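Local coordinates for protein phist (Plasmodium falciparum, PDB 4JLE) that binds the virulence factor PfEMP1, probably through this helical PHIST domain, and comigrates with it to knobs on the infected red cell surface, at residues 130-133 with 134-137; 144-147 with 148-151; 92-95 with 96-99. All blocks are in the same frame, centred on the assembly; numbering follows the deposited sequence.

Contact 1. Residues 130-133 with 134-137; sequences EWIE and FRKS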
ATOM      1  N   GLU B 130      -7.352  11.279  11.517  1.00 53.09           N
ATOM      2  CA  GLU B 130      -6.705  11.188  10.204  1.00 52.71           C
ATOM      3  C   GLU B 130      -7.504  10.318   9.239  1.00 54.48           C
ATOM      4  O   GLU B 130      -7.559  10.649   8.057  1.00 53.33           O
ATOM      5  CB  GLU B 130      -5.277  10.643  10.322  1.00 53.97           C
ATOM      6  CG  GLU B 130      -4.294  11.611  10.962  1.00 64.48           C
ATOM      7  CD  GLU B 130      -3.962  12.843  10.142  1.00 91.07           C
ATOM      8  OE1 GLU B 130      -3.208  12.708   9.149  1.00 94.65           O
ATOM      9  OE2 GLU B 130      -4.451  13.942  10.500  1.00 75.34           O
ATOM     10  N   TRP B 131      -8.137   9.226   9.736  1.00 49.87           N
ATOM     11  CA  TRP B 131      -8.950   8.364   8.893  1.00 48.47           C
ATOM     12  C   TRP B 131     -10.255   9.042   8.453  1.00 53.62           C
ATOM     13  O   TRP B 131     -10.708   8.805   7.335  1.00 53.94           O
ATOM     14  CB  TRP B 131      -9.258   7.060   9.590  1.00 45.79           C
ATOM     15  CG  TRP B 131      -8.209   6.017   9.393  1.00 45.39           C
ATOM     16  CD1 TRP B 131      -7.527   5.350  10.373  1.00 47.27           C
ATOM     17  CD2 TRP B 131      -7.780   5.451   8.141  1.00 44.53           C
ATOM     18  NE1 TRP B 131      -6.768   4.359   9.819  1.00 45.21           N
ATOM     19  CE2 TRP B 131      -6.855   4.433   8.446  1.00 47.27           C
ATOM     20  CE3 TRP B 131      -8.073   5.722   6.781  1.00 45.04           C
ATOM     21  CZ2 TRP B 131      -6.252   3.652   7.442  1.00 46.67           C
ATOM     22  CZ3 TRP B 131      -7.486   4.949   5.792  1.00 45.41           C
ATOM     23  CH2 TRP B 131      -6.588   3.931   6.117  1.00 45.35           C
ATOM     24  N   ILE B 132     -10.842   9.883   9.315  1.00 51.04           N
ATOM     25  CA  ILE B 132     -12.061  10.607   8.981  1.00 51.18           C
ATOM     26  C   ILE B 132     -11.717  11.618   7.877  1.00 53.29           C
ATOM     27  O   ILE B 132     -12.400  11.666   6.871  1.00 55.67           O
ATOM     28  CB  ILE B 132     -12.721  11.243  10.239  1.00 55.68           C
ATOM     29  CG1 ILE B 132     -13.296  10.141  11.163  1.00 56.09           C
ATOM     30  CG2 ILE B 132     -13.839  12.238   9.846  1.00 56.76           C
ATOM     31  CD1 ILE B 132     -13.642  10.595  12.620  1.00 68.63           C
ATOM     32  N   GLU B 133     -10.626  12.339   8.036  1.00 47.92           N
ATOM     33  CA  GLU B 133     -10.087  13.315   7.096  1.00 47.48           C
ATOM     34  C   GLU B 133      -9.726  12.655   5.750  1.00 50.40           C
ATOM     35  O   GLU B 133     -10.045  13.206   4.687  1.00 52.24           O
ATOM     36  CB  GLU B 133      -8.851  13.954   7.717  1.00 49.82           C
ATOM     37  CG  GLU B 133      -8.801  15.465   7.644  1.00 69.51           C
ATOM     38  CD  GLU B 133      -7.448  16.006   8.060  1.00109.11           C
ATOM     39  OE1 GLU B 133      -6.661  16.385   7.161  1.00111.79           O
ATOM     40  OE2 GLU B 133      -7.153  16.005   9.278  1.00110.91           O
ATOM     41  N   PHE B 134      -9.102  11.454   5.796  1.00 44.06           N
ATOM     42  CA  PHE B 134      -8.749  10.697   4.604  1.00 42.23           C
ATOM     43  C   PHE B 134     -10.040  10.340   3.816  1.00 45.97           C
ATOM     44  O   PHE B 134     -10.122  10.606   2.606  1.00 45.40           O
ATOM     45  CB  PHE B 134      -7.942   9.419   4.967  1.00 42.79           C
ATOM     46  CG  PHE B 134      -7.753   8.472   3.794  1.00 44.63           C
ATOM     47  CD1 PHE B 134      -6.678   8.629   2.916  1.00 46.41           C
ATOM     48  CD2 PHE B 134      -8.667   7.438   3.550  1.00 45.29           C
ATOM     49  CE1 PHE B 134      -6.517   7.770   1.824  1.00 46.36           C
ATOM     50  CE2 PHE B 134      -8.528   6.602   2.434  1.00 46.01           C
ATOM     51  CZ  PHE B 134      -7.465   6.778   1.576  1.00 44.75           C
ATOM     52  N   ARG B 135     -11.045   9.775   4.523  1.00 42.05           N
ATOM     53  CA  ARG B 135     -12.307   9.344   3.926  1.00 42.37           C
ATOM     54  C   ARG B 135     -13.092  10.496   3.257  1.00 50.07           C
ATOM     55  O   ARG B 135     -13.602  10.314   2.144  1.00 49.83           O
ATOM     56  CB  ARG B 135     -13.154   8.627   4.970  1.00 43.36           C
ATOM     57  CG  ARG B 135     -12.737   7.159   5.138  1.00 51.19           C
ATOM     58  CD  ARG B 135     -13.776   6.334   5.894  1.00 52.02           C
ATOM     59  NE  ARG B 135     -13.975   6.827   7.261  1.00 56.75           N
ATOM     60  CZ  ARG B 135     -13.253   6.429   8.304  1.00 71.19           C
ATOM     61  NH1 ARG B 135     -12.322   5.493   8.158  1.00 53.47           N
ATOM     62  NH2 ARG B 135     -13.469   6.950   9.503  1.00 50.56           N
ATOM     63  N   LYS B 136     -13.153  11.682   3.904  1.00 49.72           N
ATOM     64  CA  LYS B 136     -13.803  12.875   3.356  1.00 51.04           C
ATOM     65  C   LYS B 136     -13.134  13.288   2.032  1.00 56.39           C
ATOM     66  O   LYS B 136     -13.816  13.488   1.038  1.00 58.23           O
ATOM     67  CB  LYS B 136     -13.728  14.049   4.349  1.00 55.02           C
ATOM     68  CG  LYS B 136     -14.866  14.145   5.345  1.00 76.24           C
ATOM     69  CD  LYS B 136     -14.525  15.126   6.458  1.00 95.63           C
ATOM     70  CE  LYS B 136     -15.370  14.955   7.696  1.00115.07           C
ATOM     71  NZ  LYS B 136     -14.708  15.558   8.888  1.00128.10           N
ATOM     72  N   SER B 137     -11.797  13.418   2.040  1.00 51.76           N
ATOM     73  CA  SER B 137     -10.972  13.778   0.897  1.00 50.80           C
ATOM     74  C   SER B 137     -11.174  12.794  -0.300  1.00 51.64           C
ATOM     75  O   SER B 137     -11.414  13.246  -1.426  1.00 53.00           O
ATOM     76  CB  SER B 137      -9.501  13.826   1.318  1.00 55.24           C
ATOM     77  OG  SER B 137      -8.622  13.885   0.202  1.00 66.32           O
TER

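Contact 2. Residues 144-147 with 148-151; sequences EKLA and SEFR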
ATOM      1  N   GLU B 144     -15.352  13.219  -8.098  1.00 45.51           N
ATOM      2  CA  GLU B 144     -15.085  14.143  -9.218  1.00 44.81           C
ATOM      3  C   GLU B 144     -14.329  13.466 -10.357  1.00 47.81           C
ATOM      4  O   GLU B 144     -14.641  13.716 -11.506  1.00 47.34           O
ATOM      5  CB  GLU B 144     -14.319  15.386  -8.745  1.00 46.79           C
ATOM      6  CG  GLU B 144     -15.144  16.300  -7.850  1.00 52.94           C
ATOM      7  CD  GLU B 144     -16.451  16.836  -8.424  1.00 78.45           C
ATOM      8  OE1 GLU B 144     -16.530  17.051  -9.657  1.00 66.03           O
ATOM      9  OE2 GLU B 144     -17.415  16.985  -7.639  1.00 79.07           O
ATOM     10  N   LYS B 145     -13.349  12.609 -10.043  1.00 45.82           N
ATOM     11  CA  LYS B 145     -12.575  11.910 -11.061  1.00 45.94           C
ATOM     12  C   LYS B 145     -13.497  11.034 -11.921  1.00 48.48           C
ATOM     13  O   LYS B 145     -13.464  11.132 -13.149  1.00 47.05           O
ATOM     14  CB  LYS B 145     -11.451  11.066 -10.444  1.00 47.51           C
ATOM     15  CG  LYS B 145     -10.474  10.570 -11.507  1.00 54.63           C
ATOM     16  CD  LYS B 145      -9.279   9.826 -10.919  1.00 64.25           C
ATOM     17  CE  LYS B 145      -8.659   8.792 -11.840  1.00 67.94           C
ATOM     18  NZ  LYS B 145      -8.178   9.386 -13.105  1.00 79.56           N
ATOM     19  N   LEU B 146     -14.339  10.218 -11.276  1.00 45.51           N
ATOM     20  CA  LEU B 146     -15.245   9.306 -11.973  1.00 44.75           C
ATOM     21  C   LEU B 146     -16.404  10.022 -12.613  1.00 46.94           C
ATOM     22  O   LEU B 146     -16.810   9.627 -13.710  1.00 47.86           O
ATOM     23  CB  LEU B 146     -15.727   8.225 -11.023  1.00 44.93           C
ATOM     24  CG  LEU B 146     -14.651   7.224 -10.572  1.00 49.69           C
ATOM     25  CD1 LEU B 146     -15.067   6.513  -9.305  1.00 50.08           C
ATOM     26  CD2 LEU B 146     -14.388   6.180 -11.648  1.00 51.45           C
ATOM     27  N   ALA B 147     -16.908  11.108 -12.001  1.00 42.50           N
ATOM     28  CA  ALA B 147     -18.009  11.856 -12.617  1.00 43.42           C
ATOM     29  C   ALA B 147     -17.600  12.426 -13.955  1.00 49.00           C
ATOM     30  O   ALA B 147     -18.327  12.254 -14.925  1.00 49.88           O
ATOM     31  CB  ALA B 147     -18.503  12.965 -11.699  1.00 44.96           C
ATOM     32  N   SER B 148     -16.421  13.059 -14.026  1.00 48.17           N
ATOM     33  CA  SER B 148     -15.926  13.669 -15.263  1.00 50.28           C
ATOM     34  C   SER B 148     -15.666  12.613 -16.327  1.00 53.51           C
ATOM     35  O   SER B 148     -16.081  12.796 -17.458  1.00 54.98           O
ATOM     36  CB  SER B 148     -14.673  14.498 -15.004  1.00 55.66           C
ATOM     37  OG  SER B 148     -13.744  13.740 -14.254  1.00 75.20           O
ATOM     38  N   GLU B 149     -15.052  11.494 -15.942  1.00 48.10           N
ATOM     39  CA  GLU B 149     -14.725  10.378 -16.820  1.00 47.49           C
ATOM     40  C   GLU B 149     -16.019   9.723 -17.407  1.00 51.13           C
ATOM     41  O   GLU B 149     -16.089   9.454 -18.611  1.00 52.45           O
ATOM     42  CB  GLU B 149     -13.864   9.350 -16.042  1.00 47.53           C
ATOM     43  CG  GLU B 149     -13.410   8.170 -16.885  1.00 61.98           C
ATOM     44  CD  GLU B 149     -12.807   6.973 -16.182  1.00 85.55           C
ATOM     45  OE1 GLU B 149     -13.399   6.488 -15.190  1.00 77.28           O
ATOM     46  OE2 GLU B 149     -11.820   6.427 -16.723  1.00 86.18           O
ATOM     47  N   PHE B 150     -17.029   9.501 -16.565  1.00 44.68           N
ATOM     48  CA  PHE B 150     -18.289   8.897 -16.993  1.00 42.82           C
ATOM     49  C   PHE B 150     -19.146   9.859 -17.799  1.00 51.31           C
ATOM     50  O   PHE B 150     -19.714   9.449 -18.821  1.00 51.71           O
ATOM     51  CB  PHE B 150     -19.055   8.365 -15.783  1.00 42.79           C
ATOM     52  CG  PHE B 150     -18.582   6.982 -15.367  1.00 42.22           C
ATOM     53  CD1 PHE B 150     -17.339   6.802 -14.754  1.00 43.69           C
ATOM     54  CD2 PHE B 150     -19.376   5.864 -15.590  1.00 42.27           C
ATOM     55  CE1 PHE B 150     -16.903   5.533 -14.378  1.00 44.11           C
ATOM     56  CE2 PHE B 150     -18.944   4.590 -15.204  1.00 44.37           C
ATOM     57  CZ  PHE B 150     -17.709   4.429 -14.606  1.00 42.30           C
ATOM     58  N   ARG B 151     -19.224  11.140 -17.374  1.00 50.99           N
ATOM     59  CA  ARG B 151     -20.013  12.178 -18.062  1.00 51.93           C
ATOM     60  C   ARG B 151     -19.457  12.384 -19.469  1.00 56.28           C
ATOM     61  O   ARG B 151     -20.233  12.435 -20.421  1.00 58.11           O
ATOM     62  CB  ARG B 151     -20.009  13.479 -17.236  1.00 50.56           C
ATOM     63  CG  ARG B 151     -21.110  14.481 -17.539  1.00 66.36           C
ATOM     64  CD  ARG B 151     -21.727  15.141 -16.310  1.00 74.11           C
ATOM     65  NE  ARG B 151     -20.769  15.554 -15.276  1.00 75.29           N
ATOM     66  CZ  ARG B 151     -20.997  15.434 -13.970  1.00 83.99           C
ATOM     67  NH1 ARG B 151     -22.127  14.889 -13.534  1.00 74.83           N
ATOM     68  NH2 ARG B 151     -20.086  15.830 -13.091  1.00 64.27           N
TER

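Contact 3. Residues 92-95 with 96-99; sequences QGYA and LKQE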
ATOM      1  N   GLN B  92       2.025  -4.162  -3.679  1.00 41.43           N
ATOM      2  CA  GLN B  92       2.019  -3.105  -2.654  1.00 40.88           C
ATOM      3  C   GLN B  92       1.325  -3.617  -1.400  1.00 46.84           C
ATOM      4  O   GLN B  92       1.861  -3.456  -0.311  1.00 47.83           O
ATOM      5  CB  GLN B  92       1.334  -1.811  -3.140  1.00 41.55           C
ATOM      6  CG  GLN B  92       2.112  -1.037  -4.224  1.00 62.17           C
ATOM      7  CD  GLN B  92       3.125  -0.034  -3.689  1.00 85.15           C
ATOM      8  OE1 GLN B  92       4.074  -0.389  -2.975  1.00 79.68           O
ATOM      9  NE2 GLN B  92       2.979   1.244  -4.070  1.00 73.93           N
ATOM     10  N   GLY B  93       0.197  -4.302  -1.582  1.00 44.11           N
ATOM     11  CA  GLY B  93      -0.590  -4.901  -0.511  1.00 44.16           C
ATOM     12  C   GLY B  93       0.193  -5.883   0.347  1.00 51.92           C
ATOM     13  O   GLY B  93       0.113  -5.855   1.579  1.00 51.87           O
ATOM     14  N   TYR B  94       0.978  -6.748  -0.302  1.00 50.83           N
ATOM     15  CA  TYR B  94       1.825  -7.715   0.382  1.00 52.01           C
ATOM     16  C   TYR B  94       2.986  -7.025   1.096  1.00 48.75           C
ATOM     17  O   TYR B  94       3.307  -7.412   2.214  1.00 45.78           O
ATOM     18  CB  TYR B  94       2.340  -8.764  -0.605  1.00 56.86           C
ATOM     19  CG  TYR B  94       1.371  -9.909  -0.758  1.00 65.66           C
ATOM     20  CD1 TYR B  94       1.277 -10.907   0.215  1.00 69.87           C
ATOM     21  CD2 TYR B  94       0.499  -9.970  -1.845  1.00 67.40           C
ATOM     22  CE1 TYR B  94       0.365 -11.954   0.088  1.00 73.67           C
ATOM     23  CE2 TYR B  94      -0.383 -11.037  -2.005  1.00 68.91           C
ATOM     24  CZ  TYR B  94      -0.451 -12.026  -1.034  1.00 83.65           C
ATOM     25  OH  TYR B  94      -1.331 -13.077  -1.180  1.00 91.88           O
ATOM     26  N   ALA B  95       3.563  -5.982   0.480  1.00 45.40           N
ATOM     27  CA  ALA B  95       4.656  -5.203   1.085  1.00 46.38           C
ATOM     28  C   ALA B  95       4.193  -4.476   2.341  1.00 54.44           C
ATOM     29  O   ALA B  95       4.964  -4.427   3.287  1.00 54.34           O
ATOM     30  CB  ALA B  95       5.226  -4.211   0.086  1.00 47.00           C
ATOM     31  N   LEU B  96       2.923  -3.966   2.377  1.00 54.26           N
ATOM     32  CA  LEU B  96       2.362  -3.270   3.544  1.00 56.17           C
ATOM     33  C   LEU B  96       2.192  -4.242   4.669  1.00 60.27           C
ATOM     34  O   LEU B  96       2.558  -3.916   5.799  1.00 61.29           O
ATOM     35  CB  LEU B  96       1.016  -2.549   3.256  1.00 57.61           C
ATOM     36  CG  LEU B  96       0.105  -2.239   4.506  1.00 64.21           C
ATOM     37  CD1 LEU B  96       0.637  -1.062   5.296  1.00 65.22           C
ATOM     38  CD2 LEU B  96      -1.344  -1.940   4.120  1.00 67.41           C
ATOM     39  N   LYS B  97       1.679  -5.438   4.364  1.00 54.83           N
ATOM     40  CA  LYS B  97       1.457  -6.488   5.349  1.00 54.72           C
ATOM     41  C   LYS B  97       2.823  -6.899   6.024  1.00 57.53           C
ATOM     42  O   LYS B  97       2.886  -7.089   7.250  1.00 55.96           O
ATOM     43  CB  LYS B  97       0.733  -7.671   4.643  1.00 57.03           C
ATOM     44  CG  LYS B  97       0.707  -9.011   5.380  1.00 73.25           C
ATOM     45  CD  LYS B  97       0.404 -10.161   4.417  1.00 86.40           C
ATOM     46  CE  LYS B  97       0.679 -11.516   5.022  1.00100.40           C
ATOM     47  NZ  LYS B  97       0.574 -12.601   4.011  1.00113.31           N
ATOM     48  N   GLN B  98       3.895  -6.999   5.208  1.00 54.19           N
ATOM     49  CA  GLN B  98       5.234  -7.345   5.661  1.00 54.28           C
ATOM     50  C   GLN B  98       5.792  -6.219   6.561  1.00 57.23           C
ATOM     51  O   GLN B  98       6.329  -6.498   7.631  1.00 55.13           O
ATOM     52  CB  GLN B  98       6.155  -7.598   4.445  1.00 55.75           C
ATOM     53  CG  GLN B  98       7.635  -7.857   4.805  1.00 67.75           C
ATOM     54  CD  GLN B  98       7.895  -9.178   5.504  1.00 83.68           C
ATOM     55  OE1 GLN B  98       8.312  -9.235   6.662  1.00 82.56           O
ATOM     56  NE2 GLN B  98       7.686 -10.272   4.797  1.00 76.92           N
ATOM     57  N   GLU B  99       5.640  -4.959   6.124  1.00 54.74           N
ATOM     58  CA  GLU B  99       6.094  -3.818   6.891  1.00 55.05           C
ATOM     59  C   GLU B  99       5.354  -3.723   8.228  1.00 61.11           C
ATOM     60  O   GLU B  99       5.992  -3.458   9.229  1.00 62.11           O
ATOM     61  CB  GLU B  99       5.945  -2.539   6.107  1.00 56.14           C
ATOM     62  CG  GLU B  99       6.760  -1.416   6.717  1.00 67.37           C
ATOM     63  CD  GLU B  99       6.379  -0.028   6.268  1.00 78.71           C
ATOM     64  OE1 GLU B  99       5.878   0.119   5.133  1.00 72.59           O
ATOM     65  OE2 GLU B  99       6.642   0.923   7.033  1.00 76.30           O
TER

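Contact 1. Residues 130-133 with 134-137
W131 and F134 project to the same side of one helix and meet as an offset edge-to-face (T-shaped) aromatic pair. The edge of the indole six-membered ring is turned toward the face of the F134 ring. The two ring centroids are 5.3 Å apart, and the planes stand almost at right angles, at 88°. The closest touch is CZ3 of W131 to CD2 of F134, 3.6 Å. F134 reaches this position because its CG is anti to the backbone N (chi1 170°), which sets the phenyl ring beside the indole edge. Both residues belong to the long helix 117-163 of the PHIST three-helix bundle. F134 N and R135 N give the regular i to i+4 bonds to E130 O and W131 O. The same flank of the helix faces the second subunit: W131 packs on its E51 and F134 on its Q98. R135 folds back along the helix, its chain bent at chi3 (-62°). One face of its guanidinium covers W131 O, which lies 3.6 Å above the plane over the centre. NH1 of R135 also sits 3.7 Å from CB of W131, and NH1 makes a salt bridge to E51 of the second subunit. On the exposed side I132 and K136 run side by side, with CG2 of I132 3.6 Å from NZ of K136.

Contact 2. Residues 144-147 with 148-151
S148 turns its hydroxyl back onto the preceding turn of the helix. With chi1 at 49°, OG is tucked in over its own main chain, flanked by N and C of S148. OG of S148 is 2.9 Å from E144 O and 2.8 Å from K145 O. Both oxygens are within hydrogen-bonding distance of a hydroxyl that has a single proton. S148 N also bonds to E144 O, so that oxygen meets both the amide and the hydroxyl of one serine.

E149 follows. Its extended chain runs beside L146. OE1 of E149 lies 3.7 Å from CD2 of L146, a carboxylate oxygen against a methyl. The other oxygen, OE2, forms a long, weak ion pair with K83 of the second subunit.

F150 comes next, and L146 and F150 run abreast. CE1 of F150 is 3.8 Å from CD2 of L146. F150 N donates to L146 O at 2.9 Å. The same L146 O also lies at the edge of the ring, 3.1 Å from CD1 of F150. The ring meets Y79 of the second subunit edge-to-face, and both L146 and F150 pack on I66 of that subunit.

R151 closes the segment. R151 N bonds to A147 O at 2.8 Å. Its side chain bends at chi2 and chi3 and returns toward A147, where NH2 of R151 lies 3.6 Å from CB of A147.

This part of helix 117-163 is therefore two-sided. L146 and F150 give it an apolar strip that joins the subunits, while on the exposed side the S148 hydroxyl is turned in to carbonyl oxygens of its own helix.

Contact 3. Residues 92-95 with 96-99
Helix 77-110 of the PHIST three-helix bundle carries this contact, one turn meeting the next midway along its length. Four i to i+4 bonds tie the turns together. L96 N donates to Q92 O at 2.9 Å, K97 N to G93 O, Q98 N to Y94 O and E99 N to A95 O. The bond from K97 N to G93 O is longer, at 3.2 Å.

Beyond the main chain the touches are few. CB of L96 rests 3.8 Å from both Q92 O and G93 O. L96 also packs on L96 of the second subunit, and the flank with A95 and Q98 faces that subunit too, with A95 on its F134 and Q98 on its W131. On the side toward helix 37-72 of the same chain, Q92 lies on F55 and E99 on H48. E99 is buried: its OE1 makes a long, weak ion pair with NZ of K100 of the second subunit, while its OE2 comes close to OE2 of E104 of that subunit, and the nearness of the two carboxylates may raise the pKa of one of them.

Y94 and K97 meet on the exposed side, where they run alongside each other. The first torsion of K97 (chi1 165°) sets CG opposite the backbone N, and the chain stays extended to its end, which carries NZ out to the tyrosine. NZ of K97 stops obliquely to that ring, 4.0 Å from CE1 of Y94.

In the fold
Contact 3 comes first along the chain, on helix 77-110. Contacts 1 and 2 follow in that order on helix 117-163. The centres of contacts 1 and 2 are 21 Å apart, with about 8 Å between nearest atoms. Contacts 1 and 3 sit on different helices, with centres 22 Å apart, and contacts 2 and 3 are the farthest pair at 30 Å. None touches another within the chain. All three reach the second subunit. F134 and W131 of one subunit pack on A95, Q98 and E99 of the other, so contacts 1 and 3 meet across the dimer. The long last helix thus joins the two subunits at two separate levels.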